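Local coordinates for protein angiotensin-converting enzyme (Anopheles gambiae, PDB 6S1Y) that probably cleaves peptides as a zinc metallopeptidase of the angiotensin-converting enzyme family, here with a gamma-polyglutamic acid ligand in its pocket, at residues A[224-229]-A[242-247]; A[462-467]-A[594-599]. All blocks are in the same frame, centred on the assembly; numbering follows the deposited sequence.

Contact 1 (A[224-229]-A[242-247]); sequences YVRYKL and GPIPMH
Arg226 NH1 donates to Gly242 O at 2.8 Å, with an N-H...O angle of 148°. The carbonyl oxygen sits at the edge of the guanidinium and almost in its plane. NH1, in contrast, stands well above the plane of the Gly242 carbonyl. NH2 is held by two further carbonyl oxygens, those of His593 and Gly595. Arg226, a buried residue, thus ties helix 203-233 to the 242-247 segment and to the loop after helix 577-590. Its side chain starts with CG anti to the backbone N (chi1 172°), and a bend at chi3 (66°) turns NE off the line of the carbon chain. Ile244 packs against the start of this side chain. Its CG1 lies 3.8 Å from Arg226 CB, and its CD1 also touches that CB. Ile244 belongs to the short strand 244-245, which pairs in parallel with strand 469-470 in this mainly helical peptidase fold. The other branch of the isoleucine serves the next helical turn: CG2 meets Leu229 CD1 at 3.9 Å, and the two side chains cross at about a right angle. Val225 CG1 makes a looser approach to Ile244 CD1, at 4.5 Å. Val225 also touches Tyr422 and Val426 of helix 414-429.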
ATOM      1  N   TYR A 224      -9.207  18.816 -13.638  1.00 34.30           N
ATOM      2  CA  TYR A 224     -10.474  18.350 -14.200  1.00 33.93           C
ATOM      3  C   TYR A 224     -11.427  17.898 -13.102  1.00 31.55           C
ATOM      4  O   TYR A 224     -12.601  18.277 -13.089  1.00 33.46           O
ATOM      5  CB  TYR A 224     -10.220  17.225 -15.197  1.00 35.31           C
ATOM      6  CG  TYR A 224     -11.476  16.821 -15.950  1.00 33.83           C
ATOM      7  CD1 TYR A 224     -11.884  17.538 -17.058  1.00 33.31           C
ATOM      8  CD2 TYR A 224     -12.274  15.770 -15.513  1.00 34.85           C
ATOM      9  CE1 TYR A 224     -13.040  17.214 -17.737  1.00 37.17           C
ATOM     10  CE2 TYR A 224     -13.440  15.409 -16.208  1.00 36.05           C
ATOM     11  CZ  TYR A 224     -13.817  16.138 -17.315  1.00 37.38           C
ATOM     12  OH  TYR A 224     -14.953  15.819 -17.999  1.00 37.10           O
ATOM     13  N   VAL A 225     -10.934  17.115 -12.147  1.00 31.29           N
ATOM     14  CA  VAL A 225     -11.785  16.658 -11.046  1.00 31.30           C
ATOM     15  C   VAL A 225     -12.369  17.850 -10.306  1.00 32.16           C
ATOM     16  O   VAL A 225     -13.574  17.901 -10.024  1.00 35.70           O
ATOM     17  CB  VAL A 225     -10.990  15.740 -10.095  1.00 30.90           C
ATOM     18  CG1 VAL A 225     -11.796  15.386  -8.849  1.00 32.62           C
ATOM     19  CG2 VAL A 225     -10.573  14.472 -10.824  1.00 32.67           C
ATOM     20  N   ARG A 226     -11.536  18.833  -9.977  1.00 31.97           N
ATOM     21  CA  ARG A 226     -12.028  20.008  -9.272  1.00 31.75           C
ATOM     22  C   ARG A 226     -13.103  20.728 -10.078  1.00 33.90           C
ATOM     23  O   ARG A 226     -14.124  21.154  -9.527  1.00 34.70           O
ATOM     24  CB  ARG A 226     -10.865  20.940  -8.951  1.00 32.63           C
ATOM     25  CG  ARG A 226     -11.250  22.317  -8.379  1.00 34.17           C
ATOM     26  CD  ARG A 226     -10.026  23.112  -7.938  1.00 35.29           C
ATOM     27  NE  ARG A 226      -9.158  23.487  -9.045  1.00 34.15           N
ATOM     28  CZ  ARG A 226      -7.971  24.083  -8.891  1.00 33.50           C
ATOM     29  NH1 ARG A 226      -7.538  24.362  -7.683  1.00 31.93           N
ATOM     30  NH2 ARG A 226      -7.226  24.392  -9.953  1.00 34.30           N
ATOM     31  N   TYR A 227     -12.900  20.867 -11.388  1.00 33.19           N
ATOM     32  CA  TYR A 227     -13.912  21.503 -12.217  1.00 34.15           C
ATOM     33  C   TYR A 227     -15.239  20.751 -12.143  1.00 35.35           C
ATOM     34  O   TYR A 227     -16.304  21.368 -11.998  1.00 35.62           O
ATOM     35  CB  TYR A 227     -13.400  21.595 -13.653  1.00 34.12           C
ATOM     36  CG  TYR A 227     -14.446  22.048 -14.634  1.00 36.02           C
ATOM     37  CD1 TYR A 227     -15.297  21.131 -15.263  1.00 36.35           C
ATOM     38  CD2 TYR A 227     -14.576  23.379 -14.946  1.00 36.91           C
ATOM     39  CE1 TYR A 227     -16.266  21.558 -16.159  1.00 37.08           C
ATOM     40  CE2 TYR A 227     -15.515  23.818 -15.837  1.00 37.65           C
ATOM     41  CZ  TYR A 227     -16.357  22.918 -16.435  1.00 38.81           C
ATOM     42  OH  TYR A 227     -17.280  23.405 -17.297  1.00 39.92           O
ATOM     43  N   LYS A 228     -15.203  19.407 -12.241  1.00 35.66           N
ATOM     44  CA  LYS A 228     -16.447  18.630 -12.232  1.00 35.37           C
ATOM     45  C   LYS A 228     -17.098  18.634 -10.853  1.00 35.64           C
ATOM     46  O   LYS A 228     -18.325  18.697 -10.741  1.00 39.65           O
ATOM     47  CB  LYS A 228     -16.194  17.188 -12.679  1.00 37.11           C
ATOM     48  CG  LYS A 228     -15.684  17.043 -14.085  1.00 37.25           C
ATOM     49  CD  LYS A 228     -16.721  17.458 -15.150  1.00 39.45           C
ATOM     50  CE  LYS A 228     -17.428  16.247 -15.749  1.00 43.35           C
ATOM     51  NZ  LYS A 228     -18.421  16.678 -16.752  1.00 53.26           N
ATOM     52  N   LEU A 229     -16.317  18.547  -9.784  1.00 35.83           N
ATOM     53  CA  LEU A 229     -16.930  18.600  -8.454  1.00 36.86           C
ATOM     54  C   LEU A 229     -17.606  19.952  -8.220  1.00 37.80           C
ATOM     55  O   LEU A 229     -18.665  20.029  -7.592  1.00 37.79           O
ATOM     56  CB  LEU A 229     -15.897  18.337  -7.377  1.00 35.34           C
ATOM     57  CG  LEU A 229     -15.375  16.913  -7.285  1.00 35.75           C
ATOM     58  CD1 LEU A 229     -14.200  16.884  -6.336  1.00 36.69           C
ATOM     59  CD2 LEU A 229     -16.459  15.960  -6.787  1.00 35.58           C
ATOM     60  N   GLY A 242      -8.665  27.002  -5.184  1.00 35.86           N
ATOM     61  CA  GLY A 242      -8.023  26.468  -4.012  1.00 36.05           C
ATOM     62  C   GLY A 242      -7.945  24.956  -4.048  1.00 35.01           C
ATOM     63  O   GLY A 242      -8.405  24.302  -4.980  1.00 34.57           O
ATOM     64  N   PRO A 243      -7.360  24.377  -3.011  1.00 35.72           N
ATOM     65  CA  PRO A 243      -7.296  22.913  -2.923  1.00 34.77           C
ATOM     66  C   PRO A 243      -8.690  22.313  -2.830  1.00 34.70           C
ATOM     67  O   PRO A 243      -9.642  22.971  -2.398  1.00 34.56           O
ATOM     68  CB  PRO A 243      -6.491  22.659  -1.640  1.00 35.44           C
ATOM     69  CG  PRO A 243      -5.805  23.952  -1.329  1.00 36.23           C
ATOM     70  CD  PRO A 243      -6.727  25.042  -1.858  1.00 35.72           C
ATOM     71  N   ILE A 244      -8.810  21.048  -3.234  1.00 34.37           N
ATOM     72  CA  ILE A 244     -10.106  20.358  -3.228  1.00 33.45           C
ATOM     73  C   ILE A 244     -10.444  19.957  -1.792  1.00 33.87           C
ATOM     74  O   ILE A 244      -9.608  19.323  -1.134  1.00 34.08           O
ATOM     75  CB  ILE A 244     -10.070  19.126  -4.126  1.00 36.33           C
ATOM     76  CG1 ILE A 244      -9.763  19.501  -5.563  1.00 34.67           C
ATOM     77  CG2 ILE A 244     -11.381  18.374  -4.031  1.00 33.90           C
ATOM     78  CD1 ILE A 244      -9.420  18.298  -6.413  1.00 34.13           C
ATOM     79  N   PRO A 245     -11.647  20.287  -1.288  1.00 36.23           N
ATOM     80  CA  PRO A 245     -12.105  19.696  -0.011  1.00 35.73           C
ATOM     81  C   PRO A 245     -12.036  18.181  -0.063  1.00 34.64           C
ATOM     82  O   PRO A 245     -12.763  17.572  -0.843  1.00 37.24           O
ATOM     83  CB  PRO A 245     -13.557  20.180   0.121  1.00 35.05           C
ATOM     84  CG  PRO A 245     -13.648  21.402  -0.783  1.00 35.66           C
ATOM     85  CD  PRO A 245     -12.655  21.183  -1.892  1.00 35.76           C
ATOM     86  N   MET A 246     -11.193  17.553   0.751  1.00 34.65           N
ATOM     87  CA  MET A 246     -10.880  16.150   0.557  1.00 35.86           C
ATOM     88  C   MET A 246     -12.047  15.219   0.870  1.00 36.21           C
ATOM     89  O   MET A 246     -12.032  14.082   0.401  1.00 37.65           O
ATOM     90  CB  MET A 246      -9.655  15.772   1.403  1.00 35.36           C
ATOM     91  CG  MET A 246      -9.888  15.822   2.870  1.00 38.23           C
ATOM     92  SD  MET A 246      -8.341  15.794   3.787  1.00 39.00           S
ATOM     93  CE  MET A 246      -7.831  14.081   3.483  1.00 37.09           C
ATOM     94  N   HIS A 247     -13.056  15.657   1.629  1.00 36.10           N
ATOM     95  CA  HIS A 247     -14.145  14.761   2.000  1.00 35.76           C
ATOM     96  C   HIS A 247     -15.072  14.463   0.839  1.00 36.24           C
ATOM     97  O   HIS A 247     -15.983  13.646   0.981  1.00 37.66           O
ATOM     98  CB  HIS A 247     -14.962  15.328   3.168  1.00 36.13           C
ATOM     99  CG  HIS A 247     -15.626  16.643   2.890  1.00 37.11           C
ATOM    100  ND1 HIS A 247     -14.996  17.672   2.233  1.00 35.49           N
ATOM    101  CD2 HIS A 247     -16.863  17.104   3.205  1.00 37.83           C
ATOM    102  CE1 HIS A 247     -15.816  18.710   2.148  1.00 36.73           C
ATOM    103  NE2 HIS A 247     -16.954  18.393   2.734  1.00 37.00           N
TER

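Contact 2 (A[462-467]-A[594-599])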
ATOM      1  N   MET A 462       2.083  19.901   3.694  1.00 39.14           N
ATOM      2  CA  MET A 462       2.648  19.020   2.673  1.00 39.98           C
ATOM      3  C   MET A 462       1.551  18.363   1.834  1.00 39.36           C
ATOM      4  O   MET A 462       1.680  18.258   0.612  1.00 38.38           O
ATOM      5  CB  MET A 462       3.538  17.960   3.336  1.00 41.91           C
ATOM      6  CG  MET A 462       4.907  18.494   3.797  1.00 54.70           C
ATOM      7  SD  MET A 462       5.997  17.223   4.518  1.00 58.70           S
ATOM      8  CE  MET A 462       5.548  15.922   3.422  1.00 42.22           C
ATOM      9  N   ARG A 463       0.458  17.920   2.463  1.00 39.42           N
ATOM     10  CA  ARG A 463      -0.631  17.340   1.675  1.00 39.23           C
ATOM     11  C   ARG A 463      -1.152  18.352   0.654  1.00 38.86           C
ATOM     12  O   ARG A 463      -1.465  17.998  -0.495  1.00 39.08           O
ATOM     13  CB  ARG A 463      -1.768  16.860   2.588  1.00 37.62           C
ATOM     14  CG  ARG A 463      -1.389  15.775   3.618  1.00 38.03           C
ATOM     15  CD  ARG A 463      -1.293  14.362   3.028  1.00 39.52           C
ATOM     16  NE  ARG A 463      -2.525  14.028   2.325  1.00 40.63           N
ATOM     17  CZ  ARG A 463      -2.626  13.910   1.001  1.00 39.71           C
ATOM     18  NH1 ARG A 463      -1.559  14.044   0.201  1.00 39.54           N
ATOM     19  NH2 ARG A 463      -3.802  13.662   0.486  1.00 40.30           N
ATOM     20  N   SER A 464      -1.268  19.617   1.051  1.00 38.42           N
ATOM     21  CA  SER A 464      -1.721  20.634   0.110  1.00 38.07           C
ATOM     22  C   SER A 464      -0.694  20.836  -0.997  1.00 36.85           C
ATOM     23  O   SER A 464      -1.051  20.873  -2.181  1.00 37.30           O
ATOM     24  CB  SER A 464      -1.999  21.943   0.859  1.00 39.44           C
ATOM     25  OG  SER A 464      -2.358  22.983  -0.030  1.00 38.53           O
ATOM     26  N   ARG A 465       0.585  20.916  -0.652  1.00 37.78           N
ATOM     27  CA  ARG A 465       1.594  21.215  -1.671  1.00 38.62           C
ATOM     28  C   ARG A 465       1.615  20.150  -2.759  1.00 39.15           C
ATOM     29  O   ARG A 465       1.607  20.461  -3.956  1.00 38.71           O
ATOM     30  CB  ARG A 465       2.974  21.354  -1.037  1.00 41.54           C
ATOM     31  CG  ARG A 465       4.100  21.361  -2.072  1.00 46.55           C
ATOM     32  CD  ARG A 465       5.329  22.149  -1.620  1.00 49.61           C
ATOM     33  NE  ARG A 465       6.371  22.089  -2.655  1.00 55.94           N
ATOM     34  CZ  ARG A 465       6.402  22.866  -3.742  1.00 55.07           C
ATOM     35  NH1 ARG A 465       7.384  22.735  -4.622  1.00 52.68           N
ATOM     36  NH2 ARG A 465       5.461  23.782  -3.942  1.00 53.53           N
ATOM     37  N   TYR A 466       1.612  18.882  -2.375  1.00 39.27           N
ATOM     38  CA  TYR A 466       1.805  17.845  -3.370  1.00 39.43           C
ATOM     39  C   TYR A 466       0.509  17.237  -3.889  1.00 39.53           C
ATOM     40  O   TYR A 466       0.500  16.741  -5.028  1.00 38.57           O
ATOM     41  CB  TYR A 466       2.732  16.770  -2.808  1.00 41.55           C
ATOM     42  CG  TYR A 466       4.126  17.316  -2.590  1.00 44.56           C
ATOM     43  CD1 TYR A 466       4.992  17.506  -3.660  1.00 44.97           C
ATOM     44  CD2 TYR A 466       4.562  17.694  -1.320  1.00 46.22           C
ATOM     45  CE1 TYR A 466       6.267  18.030  -3.465  1.00 48.02           C
ATOM     46  CE2 TYR A 466       5.832  18.228  -1.128  1.00 47.66           C
ATOM     47  CZ  TYR A 466       6.672  18.384  -2.206  1.00 47.37           C
ATOM     48  OH  TYR A 466       7.924  18.915  -2.027  1.00 53.15           O
ATOM     49  N   SER A 467      -0.595  17.296  -3.131  1.00 37.67           N
ATOM     50  CA  SER A 467      -1.837  16.694  -3.614  1.00 35.32           C
ATOM     51  C   SER A 467      -2.931  17.707  -3.875  1.00 34.82           C
ATOM     52  O   SER A 467      -3.899  17.377  -4.548  1.00 34.39           O
ATOM     53  CB  SER A 467      -2.381  15.668  -2.616  1.00 35.43           C
ATOM     54  OG  SER A 467      -1.550  14.540  -2.580  1.00 37.29           O
ATOM     55  N   VAL A 594      -5.747  25.427 -13.519  1.00 37.39           N
ATOM     56  CA  VAL A 594      -4.778  24.411 -13.128  1.00 36.43           C
ATOM     57  C   VAL A 594      -3.922  24.945 -11.981  1.00 36.74           C
ATOM     58  O   VAL A 594      -3.532  26.119 -11.981  1.00 37.98           O
ATOM     59  CB  VAL A 594      -3.918  24.015 -14.343  1.00 35.96           C
ATOM     60  CG1 VAL A 594      -2.983  22.885 -13.993  1.00 37.31           C
ATOM     61  CG2 VAL A 594      -4.829  23.641 -15.519  1.00 36.33           C
ATOM     62  N   GLY A 595      -3.596  24.063 -11.023  1.00 35.25           N
ATOM     63  CA  GLY A 595      -2.860  24.442  -9.845  1.00 35.18           C
ATOM     64  C   GLY A 595      -3.759  25.030  -8.763  1.00 36.30           C
ATOM     65  O   GLY A 595      -4.970  25.142  -8.911  1.00 33.73           O
ATOM     66  N   TRP A 596      -3.128  25.438  -7.659  1.00 35.21           N
ATOM     67  CA  TRP A 596      -3.896  25.880  -6.510  1.00 36.80           C
ATOM     68  C   TRP A 596      -3.072  26.761  -5.569  1.00 37.26           C
ATOM     69  O   TRP A 596      -1.888  26.531  -5.329  1.00 37.43           O
ATOM     70  CB  TRP A 596      -4.424  24.664  -5.724  1.00 35.13           C
ATOM     71  CG  TRP A 596      -3.317  23.701  -5.350  1.00 34.54           C
ATOM     72  CD1 TRP A 596      -2.536  23.742  -4.230  1.00 37.23           C
ATOM     73  CD2 TRP A 596      -2.882  22.568  -6.093  1.00 33.89           C
ATOM     74  NE1 TRP A 596      -1.642  22.688  -4.225  1.00 35.11           N
ATOM     75  CE2 TRP A 596      -1.832  21.967  -5.371  1.00 35.05           C
ATOM     76  CE3 TRP A 596      -3.293  21.985  -7.291  1.00 34.99           C
ATOM     77  CZ2 TRP A 596      -1.178  20.841  -5.818  1.00 34.86           C
ATOM     78  CZ3 TRP A 596      -2.633  20.866  -7.734  1.00 35.91           C
ATOM     79  CH2 TRP A 596      -1.585  20.307  -6.995  1.00 35.80           C
ATOM     80  N   THR A 597      -3.748  27.721  -4.963  1.00 35.59           N
ATOM     81  CA  THR A 597      -3.175  28.415  -3.826  1.00 36.88           C
ATOM     82  C   THR A 597      -2.956  27.442  -2.668  1.00 36.81           C
ATOM     83  O   THR A 597      -3.497  26.346  -2.639  1.00 36.50           O
ATOM     84  CB  THR A 597      -4.106  29.564  -3.447  1.00 37.68           C
ATOM     85  OG1 THR A 597      -5.424  29.067  -3.214  1.00 36.46           O
ATOM     86  CG2 THR A 597      -4.190  30.534  -4.604  1.00 35.96           C
ATOM     87  N   ASP A 598      -2.112  27.858  -1.713  1.00 38.34           N
ATOM     88  CA  ASP A 598      -1.876  27.062  -0.513  1.00 37.77           C
ATOM     89  C   ASP A 598      -3.126  26.989   0.344  1.00 37.12           C
ATOM     90  O   ASP A 598      -3.859  27.973   0.474  1.00 39.46           O
ATOM     91  CB  ASP A 598      -0.769  27.666   0.367  1.00 38.79           C
ATOM     92  CG  ASP A 598       0.594  27.735  -0.316  1.00 40.46           C
ATOM     93  OD1 ASP A 598       0.737  27.324  -1.496  1.00 40.58           O
ATOM     94  OD2 ASP A 598       1.534  28.224   0.361  1.00 40.59           O
ATOM     95  N   SER A 599      -3.346  25.843   0.983  1.00 39.36           N
ATOM     96  CA  SER A 599      -4.481  25.701   1.884  1.00 39.81           C
ATOM     97  C   SER A 599      -4.359  26.630   3.089  1.00 40.35           C
ATOM     98  O   SER A 599      -3.277  26.833   3.630  1.00 38.54           O
ATOM     99  CB  SER A 599      -4.597  24.262   2.372  1.00 39.33           C
ATOM    100  OG  SER A 599      -5.706  24.145   3.248  1.00 38.05           O
TER
HETATM  101  O   HOH W   1      -0.398  23.851  -1.318  1.00 37.38           O
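The Trp596 indole meets the last turn of helix 455-467 through the NE1, CE2 and CZ2 side of its ring. Arg465 O lies at the ring edge, near the ring plane, 3.4 Å from CZ2. A water also lies at the edge, in plane, and weakly accepts from NE1. Ser464 O approaches obliquely. NE1 donates to it at 2.8 Å, but the bond is bent to 125° and weak. Trp596 CG stands between the backbone N and the carbonyl carbon (chi1 54°). His222, on helix 203-233, meets the indole with its ring plane tilted by about 40°. Within the helix itself, Arg465 CG rests over the centre of one face of the Tyr466 ring, and Arg463 NH1 donates to Ser467 OG at the guanidinium edge.

The second grip is at Ser464. Its OG is anti to the backbone N (chi1 176°) and accepts from Ser599 N at 3.2 Å. The water also lies close to Ser464 OG and so forms at most a weak bridge to NE1. Ser599 CB packs 3.8 Å from Ser464 CB. Its own hydroxyl turns to Glu470 and Lys601 N. The contact thus ties the end of a helix to the irregular segment that leads into strand 602-603. No salt bridge joins the two segments. The single indole N-H is shared between a carbonyl and a water, both weakly, so neither bond is likely to be strong. Of the two direct hydrogen bonds, the one from Ser599 N to Ser464 OG is the straighter.

Contact 1 is buried, while contact 2 is only partly buried: three of its eight touching residues are exposed. Their centres lie 11 Å apart, and they touch. Arg226 of contact 1 meets Gly595 and Trp596 of contact 2, and Pro243 CD lies against Thr597 O. The loop 594-599 is therefore held between helix 203-233 and helix 455-467. The strand of contact 1 pairs with 469-470, just after the helix of contact 2, so the two contacts involve elements that are close in space. Contact 1 combines aliphatic packing with a charged donor. Contact 2 relies on an indole, serine groups and a water.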